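Local coordinates for sensor protein kinase HptS (Staphylococcus aureus, PDB 6LKI), which is the sensor histidine kinase of a two-component system, autophosphorylating on histidine, its extracellular part probably relaying glucose-6-phosphate sensing across the membrane, at residues Arg118-Ile130 against Ala133-Arg145. Numbering follows the deposited sequence.
Sequences RQFALIVDQYDNI and ANDDRFTIGEKYR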
loop_
_atom_site.group_PDB
_atom_site.type_symbol
_atom_site.label_atom_id
_atom_site.label_comp_id
_atom_site.label_asym_id
_atom_site.label_seq_id
_atom_site.Cartn_x
_atom_site.Cartn_y
_atom_site.Cartn_z
ATOM N N ARG B 118 -34.489 3.315 16.738
ATOM C CA ARG B 118 -34.263 2.253 15.751
ATOM C C ARG B 118 -34.101 2.822 14.343
ATOM O O ARG B 118 -34.416 2.163 13.349
ATOM C CB ARG B 118 -35.382 1.209 15.789
ATOM C CG ARG B 118 -35.399 0.371 17.056
ATOM C CD ARG B 118 -34.227 -0.600 17.092
ATOM N NE ARG B 118 -34.143 -1.316 18.363
ATOM C CZ ARG B 118 -33.033 -1.428 19.086
ATOM N NH1 ARG B 118 -31.905 -0.869 18.666
ATOM N NH2 ARG B 118 -33.048 -2.099 20.230
ATOM N N GLN B 119 -33.613 4.056 14.254
ATOM C CA GLN B 119 -33.308 4.689 12.978
ATOM C C GLN B 119 -31.838 4.449 12.654
ATOM O O GLN B 119 -30.958 4.803 13.445
ATOM C CB GLN B 119 -33.611 6.186 13.022
ATOM C CG GLN B 119 -35.058 6.535 13.339
ATOM C CD GLN B 119 -35.312 8.030 13.298
ATOM O OE1 GLN B 119 -34.582 8.775 12.645
ATOM N NE2 GLN B 119 -36.348 8.475 14.000
ATOM N N PHE B 120 -31.576 3.852 11.498
ATOM C CA PHE B 120 -30.226 3.492 11.092
ATOM C C PHE B 120 -29.716 4.465 10.038
ATOM O O PHE B 120 -30.478 5.224 9.437
ATOM C CB PHE B 120 -30.189 2.050 10.574
ATOM C CG PHE B 120 -30.599 1.033 11.599
ATOM C CD1 PHE B 120 -31.937 0.739 11.809
ATOM C CD2 PHE B 120 -29.646 0.378 12.361
ATOM C CE1 PHE B 120 -32.316 -0.193 12.756
ATOM C CE2 PHE B 120 -30.019 -0.556 13.309
ATOM C CZ PHE B 120 -31.356 -0.841 13.506
ATOM N N ALA B 121 -28.402 4.436 9.821
ATOM C CA ALA B 121 -27.738 5.393 8.951
ATOM C C ALA B 121 -26.926 4.675 7.883
ATOM O O ALA B 121 -26.333 3.622 8.139
ATOM C CB ALA B 121 -26.825 6.330 9.751
ATOM N N LEU B 122 -26.908 5.260 6.687
ATOM C CA LEU B 122 -26.094 4.797 5.574
ATOM C C LEU B 122 -25.446 6.003 4.912
ATOM O O LEU B 122 -26.008 7.101 4.911
ATOM C CB LEU B 122 -26.925 4.026 4.535
ATOM C CG LEU B 122 -27.113 2.514 4.685
ATOM C CD1 LEU B 122 -28.272 2.044 3.821
ATOM C CD2 LEU B 122 -25.843 1.777 4.310
ATOM N N ILE B 123 -24.260 5.795 4.347
ATOM C CA ILE B 123 -23.577 6.815 3.559
ATOM C C ILE B 123 -23.167 6.183 2.238
ATOM O O ILE B 123 -22.419 5.198 2.225
ATOM C CB ILE B 123 -22.352 7.398 4.284
ATOM C CG1 ILE B 123 -22.789 8.203 5.509
ATOM C CG2 ILE B 123 -21.541 8.271 3.333
ATOM C CD1 ILE B 123 -21.663 8.964 6.175
ATOM N N VAL B 124 -23.660 6.740 1.133
ATOM C CA VAL B 124 -23.386 6.205 -0.193
ATOM C C VAL B 124 -22.850 7.315 -1.085
ATOM O O VAL B 124 -23.174 8.493 -0.910
ATOM C CB VAL B 124 -24.636 5.561 -0.834
ATOM C CG1 VAL B 124 -25.112 4.378 -0.005
ATOM C CG2 VAL B 124 -25.740 6.591 -1.002
ATOM N N ASP B 125 -22.024 6.926 -2.052
ATOM C CA ASP B 125 -21.504 7.863 -3.034
ATOM C C ASP B 125 -22.492 8.001 -4.193
ATOM O O ASP B 125 -23.526 7.330 -4.247
ATOM C CB ASP B 125 -20.124 7.416 -3.521
ATOM C CG ASP B 125 -20.120 6.000 -4.075
ATOM O OD1 ASP B 125 -21.184 5.348 -4.069
ATOM O OD2 ASP B 125 -19.044 5.537 -4.512
ATOM N N GLN B 126 -22.170 8.884 -5.142
ATOM C CA GLN B 126 -23.006 9.024 -6.331
ATOM C C GLN B 126 -22.995 7.772 -7.197
ATOM O O GLN B 126 -23.898 7.596 -8.022
ATOM C CB GLN B 126 -22.561 10.234 -7.154
ATOM C CG GLN B 126 -21.420 9.959 -8.104
ATOM C CD GLN B 126 -20.071 10.149 -7.450
ATOM O OE1 GLN B 126 -19.755 9.508 -6.447
ATOM N NE2 GLN B 126 -19.266 11.042 -8.011
ATOM N N TYR B 127 -21.996 6.909 -7.042
ATOM C CA TYR B 127 -22.005 5.606 -7.688
ATOM C C TYR B 127 -22.783 4.569 -6.893
ATOM O O TYR B 127 -22.843 3.412 -7.313
ATOM C CB TYR B 127 -20.576 5.112 -7.929
ATOM C CG TYR B 127 -19.672 6.149 -8.549
ATOM C CD1 TYR B 127 -20.077 6.876 -9.662
ATOM C CD2 TYR B 127 -18.417 6.406 -8.019
ATOM C CE1 TYR B 127 -19.254 7.827 -10.230
ATOM C CE2 TYR B 127 -17.588 7.352 -8.580
ATOM C CZ TYR B 127 -18.012 8.059 -9.684
ATOM O OH TYR B 127 -17.187 9.003 -10.243
ATOM N N ASP B 128 -23.380 4.960 -5.767
ATOM C CA ASP B 128 -24.243 4.109 -4.952
ATOM C C ASP B 128 -23.478 3.035 -4.182
ATOM O O ASP B 128 -24.072 2.029 -3.783
ATOM C CB ASP B 128 -25.346 3.451 -5.796
ATOM C CG ASP B 128 -26.638 4.246 -5.809
ATOM O OD1 ASP B 128 -26.598 5.470 -5.594
ATOM O OD2 ASP B 128 -27.702 3.627 -6.040
ATOM N N ASN B 129 -22.178 3.220 -3.959
ATOM C CA ASN B 129 -21.425 2.330 -3.083
ATOM C C ASN B 129 -21.681 2.681 -1.621
ATOM O O ASN B 129 -21.728 3.857 -1.254
ATOM C CB ASN B 129 -19.923 2.430 -3.360
ATOM C CG ASN B 129 -19.540 1.951 -4.745
ATOM O OD1 ASN B 129 -20.135 1.019 -5.283
ATOM N ND2 ASN B 129 -18.541 2.597 -5.334
ATOM N N ILE B 130 -21.818 1.660 -0.781
ATOM C CA ILE B 130 -22.015 1.879 0.650
ATOM C C ILE B 130 -20.678 2.253 1.280
ATOM O O ILE B 130 -19.711 1.486 1.213
ATOM C CB ILE B 130 -22.618 0.642 1.330
ATOM C CG1 ILE B 130 -24.048 0.406 0.838
ATOM C CG2 ILE B 130 -22.600 0.809 2.844
ATOM C CD1 ILE B 130 -24.747 -0.754 1.514
ATOM N N ALA B 133 -22.291 2.265 7.462
ATOM C CA ALA B 133 -23.523 1.614 7.885
ATOM C C ALA B 133 -23.378 1.177 9.333
ATOM O O ALA B 133 -22.424 0.472 9.673
ATOM C CB ALA B 133 -23.846 0.407 6.996
ATOM N N ASN B 134 -24.313 1.603 10.182
ATOM C CA ASN B 134 -24.415 1.100 11.545
ATOM C C ASN B 134 -25.443 -0.019 11.661
ATOM O O ASN B 134 -25.906 -0.324 12.765
ATOM C CB ASN B 134 -24.742 2.238 12.515
ATOM C CG ASN B 134 -25.993 3.007 12.126
ATOM O OD1 ASN B 134 -26.713 2.627 11.204
ATOM N ND2 ASN B 134 -26.254 4.098 12.834
ATOM N N ASP B 135 -25.807 -0.630 10.535
ATOM C CA ASP B 135 -26.758 -1.731 10.476
ATOM C C ASP B 135 -26.072 -2.916 9.814
ATOM O O ASP B 135 -25.464 -2.770 8.748
ATOM C CB ASP B 135 -28.014 -1.316 9.697
ATOM C CG ASP B 135 -29.061 -2.418 9.614
ATOM O OD1 ASP B 135 -28.835 -3.528 10.139
ATOM O OD2 ASP B 135 -30.125 -2.164 9.013
ATOM N N ASP B 136 -26.170 -4.087 10.445
ATOM C CA ASP B 136 -25.515 -5.275 9.914
ATOM C C ASP B 136 -26.243 -5.856 8.709
ATOM O O ASP B 136 -25.649 -6.648 7.969
ATOM C CB ASP B 136 -25.382 -6.337 11.005
ATOM C CG ASP B 136 -24.244 -6.041 11.967
ATOM O OD1 ASP B 136 -23.180 -5.573 11.508
ATOM O OD2 ASP B 136 -24.415 -6.270 13.181
ATOM N N ARG B 137 -27.508 -5.476 8.492
ATOM C CA ARG B 137 -28.211 -5.886 7.281
ATOM C C ARG B 137 -27.445 -5.485 6.029
ATOM O O ARG B 137 -27.529 -6.167 5.001
ATOM C CB ARG B 137 -29.608 -5.267 7.244
ATOM C CG ARG B 137 -30.573 -5.785 8.292
ATOM C CD ARG B 137 -31.988 -5.333 7.965
ATOM N NE ARG B 137 -32.303 -4.042 8.571
ATOM C CZ ARG B 137 -33.344 -3.824 9.368
ATOM N NH1 ARG B 137 -34.182 -4.811 9.653
ATOM N NH2 ARG B 137 -33.551 -2.617 9.877
ATOM N N PHE B 138 -26.702 -4.386 6.094
ATOM C CA PHE B 138 -25.959 -3.862 4.962
ATOM C C PHE B 138 -24.469 -4.105 5.157
ATOM O O PHE B 138 -23.962 -4.109 6.283
ATOM C CB PHE B 138 -26.234 -2.367 4.781
ATOM C CG PHE B 138 -27.641 -2.067 4.364
ATOM C CD1 PHE B 138 -28.037 -2.243 3.050
ATOM C CD2 PHE B 138 -28.575 -1.631 5.289
ATOM C CE1 PHE B 138 -29.334 -1.977 2.661
ATOM C CE2 PHE B 138 -29.876 -1.362 4.906
ATOM C CZ PHE B 138 -30.256 -1.536 3.590
ATOM N N THR B 139 -23.774 -4.316 4.045
ATOM C CA THR B 139 -22.353 -4.632 4.055
ATOM C C THR B 139 -21.587 -3.508 3.375
ATOM O O THR B 139 -21.960 -3.069 2.282
ATOM C CB THR B 139 -22.080 -5.966 3.355
ATOM O OG1 THR B 139 -22.803 -7.011 4.017
ATOM C CG2 THR B 139 -20.594 -6.290 3.374
ATOM N N ILE B 140 -20.523 -3.043 4.033
ATOM C CA ILE B 140 -19.683 -1.996 3.470
ATOM C C ILE B 140 -19.119 -2.466 2.136
ATOM O O ILE B 140 -18.736 -3.631 1.979
ATOM C CB ILE B 140 -18.580 -1.612 4.476
ATOM C CG1 ILE B 140 -17.941 -0.276 4.108
ATOM C CG2 ILE B 140 -17.542 -2.721 4.632
ATOM C CD1 ILE B 140 -18.527 0.883 4.864
ATOM N N GLY B 141 -19.106 -1.568 1.152
ATOM C CA GLY B 141 -18.566 -1.894 -0.154
ATOM C C GLY B 141 -19.611 -2.227 -1.199
ATOM O O GLY B 141 -19.464 -1.863 -2.370
ATOM N N GLU B 142 -20.669 -2.924 -0.795
ATOM C CA GLU B 142 -21.712 -3.305 -1.730
ATOM C C GLU B 142 -22.562 -2.091 -2.105
ATOM O O GLU B 142 -22.422 -0.997 -1.550
ATOM C CB GLU B 142 -22.580 -4.414 -1.135
ATOM C CG GLU B 142 -21.833 -5.282 -0.135
ATOM C CD GLU B 142 -22.417 -6.674 0.009
ATOM O OE1 GLU B 142 -23.659 -6.804 0.021
ATOM O OE2 GLU B 142 -21.631 -7.638 0.126
ATOM N N LYS B 143 -23.453 -2.303 -3.066
ATOM C CA LYS B 143 -24.313 -1.260 -3.602
ATOM C C LYS B 143 -25.570 -1.107 -2.760
ATOM O O LYS B 143 -26.050 -2.062 -2.145
ATOM C CB LYS B 143 -24.705 -1.591 -5.043
ATOM C CG LYS B 143 -23.563 -1.438 -6.043
ATOM C CD LYS B 143 -23.800 -0.270 -6.992
ATOM C CE LYS B 143 -22.563 0.540 -7.247
ATOM N NZ LYS B 143 -21.432 -0.261 -7.674
ATOM N N TYR B 144 -26.126 0.100 -2.770
ATOM C CA TYR B 144 -27.369 0.374 -2.066
ATOM C C TYR B 144 -28.562 0.227 -3.006
ATOM O O TYR B 144 -28.519 0.671 -4.158
ATOM C CB TYR B 144 -27.348 1.775 -1.457
ATOM C CG TYR B 144 -28.660 2.185 -0.831
ATOM C CD1 TYR B 144 -29.235 1.426 0.181
ATOM C CD2 TYR B 144 -29.322 3.329 -1.249
ATOM C CE1 TYR B 144 -30.435 1.795 0.757
ATOM C CE2 TYR B 144 -30.521 3.709 -0.677
ATOM C CZ TYR B 144 -31.074 2.938 0.324
ATOM O OH TYR B 144 -32.269 3.311 0.895
ATOM N N ARG B 145 -29.619 -0.399 -2.505
ATOM C CA ARG B 145 -30.849 -0.616 -3.272
ATOM C C ARG B 145 -32.028 -0.417 -2.328
ATOM O O ARG B 145 -32.329 -1.298 -1.506
ATOM C CB ARG B 145 -30.875 -2.004 -3.903
ATOM C CG ARG B 145 -29.850 -2.202 -5.011
ATOM C CD ARG B 145 -29.222 -3.585 -4.948
ATOM N NE ARG B 145 -28.267 -3.805 -6.031
ATOM C CZ ARG B 145 -27.237 -4.644 -5.964
ATOM N NH1 ARG B 145 -27.025 -5.350 -4.861
ATOM N NH2 ARG B 145 -26.421 -4.779 -6.999
HETATM O O HOH W 1 -28.317 5.725 13.232
#
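Leu122 and Ala133 face each other as an antiparallel non-hydrogen-bonded pair, their CA atoms 4.7 Å apart, where the hairpin of strands 120-125 and 130-133 ends. Beyond Ala133 the chain curls back through the type II turn Thr139-Glu142, and residues 141-144 run beside residues 128-130, with Asn129 and Lys143 bridged (CA to CA 4.6 Å): Gly141 N donates to Ile130 O, Ile130 N to Glu142 O (2.8 Å) and Tyr144 N to Asp128 O, the last two nearly straight onto their carbonyls. Lys143 NZ adds a side-chain bond to Asn129 OD1 at 3.0 Å. At the other end the Asn134 side chain takes the place of a strand partner: its CG lies between backbone N and carbonyl carbon (chi1 55°), bringing OD1 to Ala121 N at 2.8 Å, while ND2 reaches Gln119 O through a water. Between these ends Leu122 divides its methyls, CD2 against Ala133 CB and CD1 over the centre of the Phe138 ring, 3.9 Å from its centroid, a CH-pi contact; CD1 also meets the Tyr144 ring obliquely. Ile130 CD1 lies 3.9 Å from Phe138 CD1, and Val124 CG1 packs on Tyr144 CB. Asp135 sets its carboxylate over one face of the Phe120 ring, offset toward the rim, the planes tilted 33°. Asp135 OD1 accepts from Arg137 N, an Asx turn, and Asp135 OD2 pairs with Arg137 NE at 2.9 Å in a salt bridge. The connection thus closes over the sheet face that carries Leu122 and Ala133, in the small antiparallel sheet 130-133, 120-125, 163-169, 152-157; Phe149 of helix 146-149 meets Phe138 edge-to-face, strand 163-169 supplies Tyr168 to Asp135 and Arg164 to Asp128, and helix 108-116 packs on Ala121 and Asn134.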